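ABC transporter substrate binding protein (Ribose) (Agrobacterium vitis S4, PDB 4WT7) probably serves as the sugar- or polyol-binding component of a bacterial ABC importer, and holds D-allitol in the cleft between its two lobes. Local coordinates at residues A[43-47]-A[251-255]; A[230-234]-A[265-270]. All coordinates share one frame; numbering follows the deposited sequence.

Contact 1 (A[43-47]-A[251-255]). With X9X (D-allitol), chain C.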
ATOM      1  N   ASP A  43       4.718  -1.003  10.712  1.00 13.32           N
ATOM      2  CA  ASP A  43       5.031   0.288  11.313  1.00 15.20           C
ATOM      3  C   ASP A  43       4.040   1.388  10.949  1.00 15.66           C
ATOM      4  O   ASP A  43       4.245   2.544  11.320  1.00 18.75           O
ATOM      5  CB  ASP A  43       6.434   0.739  10.893  1.00 14.37           C
ATOM      6  CG  ASP A  43       6.422   1.484   9.578  1.00 16.56           C
ATOM      7  OD1 ASP A  43       5.808   0.970   8.629  1.00 13.49           O
ATOM      8  OD2 ASP A  43       6.990   2.616   9.506  1.00 20.81           O
ATOM      9  N   HIS A  44       2.995   1.058  10.194  1.00 14.36           N
ATOM     10  CA  HIS A  44       1.901   2.001   9.981  1.00 12.12           C
ATOM     11  C   HIS A  44       0.605   1.291   9.659  1.00 11.58           C
ATOM     12  O   HIS A  44       0.567   0.071   9.576  1.00 10.99           O
ATOM     13  CB  HIS A  44       2.234   2.976   8.859  1.00 14.44           C
ATOM     14  CG  HIS A  44       2.409   2.328   7.527  1.00 11.81           C
ATOM     15  ND1 HIS A  44       3.589   1.712   7.154  1.00 11.25           N
ATOM     16  CD2 HIS A  44       1.588   2.224   6.458  1.00 10.81           C
ATOM     17  CE1 HIS A  44       3.469   1.240   5.924  1.00 10.57           C
ATOM     18  NE2 HIS A  44       2.268   1.550   5.477  1.00 10.38           N
ATOM     19  N   PHE A  45      -0.432   2.084   9.427  1.00 11.87           N
ATOM     20  CA  PHE A  45      -1.826   1.624   9.451  1.00  9.93           C
ATOM     21  C   PHE A  45      -2.103   0.426   8.565  1.00  9.64           C
ATOM     22  O   PHE A  45      -2.612  -0.588   9.035  1.00  9.65           O
ATOM     23  CB  PHE A  45      -2.740   2.773   9.032  1.00 10.47           C
ATOM     24  CG  PHE A  45      -4.163   2.385   8.867  1.00  9.96           C
ATOM     25  CD1 PHE A  45      -4.973   2.161   9.980  1.00 11.56           C
ATOM     26  CD2 PHE A  45      -4.712   2.272   7.602  1.00  9.32           C
ATOM     27  CE1 PHE A  45      -6.317   1.828   9.808  1.00 11.66           C
ATOM     28  CE2 PHE A  45      -6.044   1.942   7.430  1.00 12.72           C
ATOM     29  CZ  PHE A  45      -6.843   1.708   8.527  1.00  9.63           C
ATOM     30  N   PHE A  46      -1.779   0.533   7.287  1.00  9.46           N
ATOM     31  CA  PHE A  46      -2.150  -0.515   6.356  1.00  9.29           C
ATOM     32  C   PHE A  46      -1.519  -1.847   6.799  1.00  9.80           C
ATOM     33  O   PHE A  46      -2.207  -2.894   6.907  1.00  9.88           O
ATOM     34  CB  PHE A  46      -1.720  -0.147   4.942  1.00 10.00           C
ATOM     35  CG  PHE A  46      -2.059  -1.186   3.922  1.00 11.22           C
ATOM     36  CD1 PHE A  46      -1.212  -2.251   3.697  1.00  9.45           C
ATOM     37  CD2 PHE A  46      -3.219  -1.091   3.181  1.00 10.42           C
ATOM     38  CE1 PHE A  46      -1.516  -3.204   2.758  1.00  8.87           C
ATOM     39  CE2 PHE A  46      -3.537  -2.046   2.235  1.00  9.26           C
ATOM     40  CZ  PHE A  46      -2.688  -3.108   2.028  1.00 10.69           C
ATOM     41  N   ASP A  47      -0.224  -1.805   7.092  1.00  8.93           N
ATOM     42  CA  ASP A  47       0.522  -3.018   7.350  1.00  8.94           C
ATOM     43  C   ASP A  47       0.086  -3.700   8.636  1.00 10.62           C
ATOM     44  O   ASP A  47      -0.083  -4.911   8.664  1.00  9.41           O
ATOM     45  CB  ASP A  47       2.025  -2.729   7.426  1.00  9.04           C
ATOM     46  CG  ASP A  47       2.573  -2.102   6.172  1.00  8.97           C
ATOM     47  OD1 ASP A  47       1.809  -1.746   5.241  1.00 10.68           O
ATOM     48  OD2 ASP A  47       3.811  -1.946   6.120  1.00 11.57           O
ATOM     49  N   ASP A 251      -4.394   4.580   0.807  1.00 10.10           N
ATOM     50  CA  ASP A 251      -4.490   3.714   1.996  1.00 10.06           C
ATOM     51  C   ASP A 251      -5.721   4.087   2.857  1.00 10.24           C
ATOM     52  O   ASP A 251      -6.370   3.211   3.438  1.00 10.13           O
ATOM     53  CB  ASP A 251      -3.237   3.736   2.879  1.00 10.35           C
ATOM     54  CG  ASP A 251      -2.096   2.927   2.307  1.00 10.19           C
ATOM     55  OD1 ASP A 251      -2.250   2.423   1.183  1.00  9.87           O
ATOM     56  OD2 ASP A 251      -1.031   2.848   2.984  1.00 10.48           O
ATOM     57  N   GLY A 252      -6.030   5.389   2.925  1.00 10.57           N
ATOM     58  CA  GLY A 252      -7.021   5.878   3.870  1.00 11.06           C
ATOM     59  C   GLY A 252      -6.671   5.593   5.325  1.00 11.17           C
ATOM     60  O   GLY A 252      -7.499   5.100   6.094  1.00 11.25           O
ATOM     61  N   SER A 253      -5.440   5.874   5.718  1.00 11.40           N
ATOM     62  CA  SER A 253      -5.115   5.857   7.138  1.00 11.85           C
ATOM     63  C   SER A 253      -5.992   6.933   7.789  1.00 12.33           C
ATOM     64  O   SER A 253      -6.236   7.959   7.192  1.00 12.43           O
ATOM     65  CB  SER A 253      -3.619   6.136   7.376  1.00 12.14           C
ATOM     66  OG  SER A 253      -2.821   5.389   6.480  1.00 11.74           O
ATOM     67  N   PRO A 254      -6.485   6.679   9.003  1.00 12.67           N
ATOM     68  CA  PRO A 254      -7.419   7.624   9.643  1.00 13.18           C
ATOM     69  C   PRO A 254      -6.838   9.018   9.799  1.00 13.71           C
ATOM     70  O   PRO A 254      -7.526  10.012   9.560  1.00 13.94           O
ATOM     71  CB  PRO A 254      -7.652   7.021  11.029  1.00 13.58           C
ATOM     72  CG  PRO A 254      -7.356   5.570  10.876  1.00 13.11           C
ATOM     73  CD  PRO A 254      -6.316   5.441   9.786  1.00 13.05           C
ATOM     74  N   GLU A 255      -5.592   9.093  10.229  1.00 15.86           N
ATOM     75  CA  GLU A 255      -4.956  10.382  10.446  1.00 16.18           C
ATOM     76  C   GLU A 255      -4.907  11.231   9.161  1.00 17.31           C
ATOM     77  O   GLU A 255      -4.933  12.451   9.231  1.00 16.91           O
ATOM     78  CB  GLU A 255      -3.574  10.191  11.072  1.00 19.56           C
ATOM     79  CG  GLU A 255      -2.598   9.318  10.229  1.00 27.06           C
ATOM     80  CD  GLU A 255      -2.605   7.779  10.557  1.00 27.15           C
ATOM     81  OE1 GLU A 255      -3.690   7.152  10.794  1.00 20.56           O
ATOM     82  OE2 GLU A 255      -1.479   7.207  10.552  1.00 28.41           O
TER
HETATM   83  OAA X9X C 401       5.095  -0.540   0.455  1.00 12.22           O
HETATM   84  CAG X9X C 401       4.637   0.610   1.071  1.00  5.73           C
HETATM   85  CAI X9X C 401       3.163   0.822   1.179  1.00  5.41           C
HETATM   86  OAC X9X C 401       2.581   1.125  -0.066  1.00  9.79           O
HETATM   87  CAK X9X C 401       2.502  -0.312   1.907  1.00  1.73           C
HETATM   88  OAE X9X C 401       3.194  -0.444   3.089  1.00 10.31           O
HETATM   89  CAL X9X C 401       1.060   0.024   2.292  1.00 12.27           C
HETATM   90  OAF X9X C 401       0.994   1.191   3.037  1.00  9.48           O
HETATM   91  CAJ X9X C 401       0.034   0.026   1.176  1.00  8.59           C
HETATM   92  OAD X9X C 401       0.003   1.199   0.440  1.00 10.55           O
HETATM   93  CAH X9X C 401       0.071  -1.170   0.247  1.00  7.04           C
HETATM   94  OAB X9X C 401      -1.168  -1.526  -0.329  1.00 10.03           O
HETATM   95  O   HOH W   1      -0.144   4.933  10.508  1.00  9.57           O
HETATM   96  O   HOH W   2      -1.423   3.148   5.757  1.00 13.41           O
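With CG anti to the backbone N (chi1 173°), Phe45 carries its ring onto the turn at 252-254, and in Phe46 the same torsion lays the ring against the allitol instead. Pro254 CD sits over one face of the Phe45 ring, 3.6 Å from its centroid, a CH-pi contact that suits proline, whose rigid ring projects CD as helix 254-260 begins. Phe46 offers a face to the sugar alcohol, with X9X OAB over it, offset toward the rim. No direct hydrogen bond joins the segments. Polar links run through the ligand and waters: one water accepts from Phe46 N and donates to Asp251 OD2 and Ser253 OG, another joins Glu255 OE2 to Phe45 N, the latter weakly. Ser253 OG is also hydrogen-bonded to Asp227. Asp251 grips two hydroxyls, OD1 taking X9X OAD at 2.7 Å and OD2 taking X9X OAF at 2.6 Å. His44 NE2 donates to that same OAF at 2.8 Å, almost straight (167°), and His44 ND1 to Asp43 OD1 at 2.8 Å; together the two bonds hold the ring's rotation. Asp47 OD1 accepts from X9X OAE, and its OD2 forms a salt bridge with Arg72. Hydroxyl OAF thus donates to a carboxylate and accepts from His44, orienting the polyol and joining both sides of the pocket.

Contact 2 (A[230-234]-A[265-270])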
ATOM      1  N   GLN A 230       2.380  11.285   2.243  1.00 13.66           N
ATOM      2  CA  GLN A 230       1.383  12.324   2.026  1.00 13.77           C
ATOM      3  C   GLN A 230       1.212  13.153   3.295  1.00 14.34           C
ATOM      4  O   GLN A 230       1.170  14.372   3.233  1.00 14.84           O
ATOM      5  CB  GLN A 230       0.046  11.746   1.559  1.00 13.16           C
ATOM      6  CG  GLN A 230      -1.015  12.785   1.197  1.00 13.32           C
ATOM      7  CD  GLN A 230      -2.380  12.141   0.898  1.00 12.79           C
ATOM      8  OE1 GLN A 230      -2.577  10.930   1.080  1.00 12.32           O
ATOM      9  NE2 GLN A 230      -3.324  12.957   0.447  1.00 12.95           N
ATOM     10  N   LEU A 231       1.106  12.481   4.437  1.00 14.30           N
ATOM     11  CA  LEU A 231       0.938  13.150   5.732  1.00 14.90           C
ATOM     12  C   LEU A 231       2.108  14.108   6.020  1.00 15.71           C
ATOM     13  O   LEU A 231       1.898  15.264   6.346  1.00 16.27           O
ATOM     14  CB  LEU A 231       0.850  12.102   6.843  1.00 14.80           C
ATOM     15  CG  LEU A 231       0.673  12.544   8.302  1.00 16.24           C
ATOM     16  CD1 LEU A 231      -0.473  13.542   8.422  1.00 15.65           C
ATOM     17  CD2 LEU A 231       0.431  11.290   9.196  1.00 15.24           C
ATOM     18  N   GLY A 232       3.337  13.623   5.884  1.00 15.84           N
ATOM     19  CA  GLY A 232       4.503  14.492   5.948  1.00 18.65           C
ATOM     20  C   GLY A 232       4.458  15.687   4.993  1.00 18.44           C
ATOM     21  O   GLY A 232       4.709  16.822   5.392  1.00 20.06           O
ATOM     22  N   ALA A 233       4.176  15.405   3.725  1.00 16.29           N
ATOM     23  CA  ALA A 233       4.002  16.412   2.690  1.00 16.49           C
ATOM     24  C   ALA A 233       3.021  17.513   3.100  1.00 16.82           C
ATOM     25  O   ALA A 233       3.338  18.697   3.002  1.00 17.51           O
ATOM     26  CB  ALA A 233       3.525  15.741   1.404  1.00 15.77           C
ATOM     27  N   THR A 234       1.840  17.095   3.541  1.00 16.37           N
ATOM     28  CA  THR A 234       0.746  18.001   3.861  1.00 16.63           C
ATOM     29  C   THR A 234       1.173  18.940   4.992  1.00 17.52           C
ATOM     30  O   THR A 234       1.040  20.169   4.900  1.00 18.14           O
ATOM     31  CB  THR A 234      -0.507  17.173   4.231  1.00 16.03           C
ATOM     32  OG1 THR A 234      -0.830  16.333   3.119  1.00 15.30           O
ATOM     33  CG2 THR A 234      -1.703  18.062   4.558  1.00 16.34           C
ATOM     34  N   SER A 265      -6.887  22.139   5.014  1.00 20.48           N
ATOM     35  CA  SER A 265      -5.749  21.275   4.701  1.00 22.08           C
ATOM     36  C   SER A 265      -5.580  21.074   3.199  1.00 20.98           C
ATOM     37  O   SER A 265      -6.541  20.820   2.474  1.00 18.82           O
ATOM     38  CB  SER A 265      -5.893  19.911   5.382  1.00 23.11           C
ATOM     39  OG  SER A 265      -4.785  19.082   5.091  1.00 19.76           O
ATOM     40  N   PRO A 266      -4.336  21.166   2.723  1.00 21.00           N
ATOM     41  CA  PRO A 266      -4.055  20.907   1.307  1.00 19.32           C
ATOM     42  C   PRO A 266      -4.173  19.418   0.895  1.00 19.41           C
ATOM     43  O   PRO A 266      -4.025  19.090  -0.277  1.00 17.84           O
ATOM     44  CB  PRO A 266      -2.619  21.418   1.146  1.00 21.72           C
ATOM     45  CG  PRO A 266      -2.035  21.327   2.504  1.00 22.53           C
ATOM     46  CD  PRO A 266      -3.153  21.654   3.445  1.00 19.89           C
ATOM     47  N   ALA A 267      -4.456  18.527   1.838  1.00 15.66           N
ATOM     48  CA  ALA A 267      -4.691  17.129   1.503  1.00 14.87           C
ATOM     49  C   ALA A 267      -5.983  17.016   0.697  1.00 14.63           C
ATOM     50  O   ALA A 267      -7.100  17.294   1.206  1.00 14.81           O
ATOM     51  CB  ALA A 267      -4.750  16.296   2.760  1.00 14.68           C
ATOM     52  N   ALA A 268      -5.839  16.595  -0.557  1.00 14.29           N
ATOM     53  CA  ALA A 268      -6.933  16.724  -1.517  1.00 14.26           C
ATOM     54  C   ALA A 268      -7.690  15.419  -1.797  1.00 13.63           C
ATOM     55  O   ALA A 268      -8.886  15.421  -2.024  1.00 13.66           O
ATOM     56  CB  ALA A 268      -6.397  17.319  -2.829  1.00 14.51           C
ATOM     57  N   ALA A 269      -6.970  14.310  -1.796  1.00 13.12           N
ATOM     58  CA  ALA A 269      -7.541  13.004  -2.116  1.00 12.55           C
ATOM     59  C   ALA A 269      -6.668  11.873  -1.558  1.00 12.12           C
ATOM     60  O   ALA A 269      -5.437  11.970  -1.523  1.00 12.20           O
ATOM     61  CB  ALA A 269      -7.715  12.842  -3.590  1.00 12.46           C
ATOM     62  N   ASP A 270      -7.331  10.806  -1.097  1.00 11.74           N
ATOM     63  CA  ASP A 270      -6.636   9.638  -0.531  1.00 11.37           C
ATOM     64  C   ASP A 270      -7.528   8.483  -0.879  1.00 10.95           C
ATOM     65  O   ASP A 270      -8.702   8.470  -0.488  1.00 11.02           O
ATOM     66  CB  ASP A 270      -6.536   9.772   0.984  1.00 11.59           C
ATOM     67  CG  ASP A 270      -5.751   8.663   1.644  1.00 12.59           C
ATOM     68  OD1 ASP A 270      -5.339   7.678   0.955  1.00 10.93           O
ATOM     69  OD2 ASP A 270      -5.522   8.790   2.880  1.00 11.61           O
TER
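Segment 230-234 of helix 227-240 runs nearly antiparallel to residues 267-270 of strand 267-272, the axes of these short segments 9.8 Å apart at 170°, and the closest CA pair is Thr234 with Ala267. One helical turn separates Gln230 from Thr234, which puts both side chains on the face turned to the strand. Extended beyond CG, Gln230 reaches far enough for NE2 to donate to Ala269 O at 3.1 Å; the bond is bent (139°), and the donor lies above the carbonyl plane. The amide plane of Gln230 stands 70° from the Asp270 carboxylate, whose OD1 is held by Gly252 N. Thr234 divides its work between two branches. Its OG1 turns back to Gln230 O at 2.8 Å, an oxygen that also accepts from Thr234 N, while CG2 lies 3.3 Å from Ser265 OG and 3.9 Å from Pro266 CG. Threonine suits the spot: its hydroxyl bonds back into the helix and to Thr247 of strand 246-249, and its methyl meets the turn. The small side chain of Ala267 is consistent with this close approach, its CB 3.9 Å from Thr234 OG1. A helix laid against a sheet of five neighbouring parallel strands, with edge strand 304-307 antiparallel, is the alpha/beta layering of a periplasmic binding protein lobe.

Overall arrangement
The two contacts lie about 14 Å apart, centre to centre, and their segments alternate along the chain. Contact 1 brings helix 45-60 of one lobe to the pocket end of the other; contact 2 lies within that second lobe, farther from the centre of the chain. Asp270 connects them: its OD1 is 3.1 Å from Gly252 N, a probable hydrogen bond, so Asp270, within strand 267-272, is placed to steady the turn that presents Asp251 to allitol. Glu255 CG also packs on Leu231 CD2 at 3.8 Å. The side chain of Asp270 lies about 8 Å from the ligand, a second-shell position, whereas Asp120, Arg170 and Gln273 complete the polar grip on allitol.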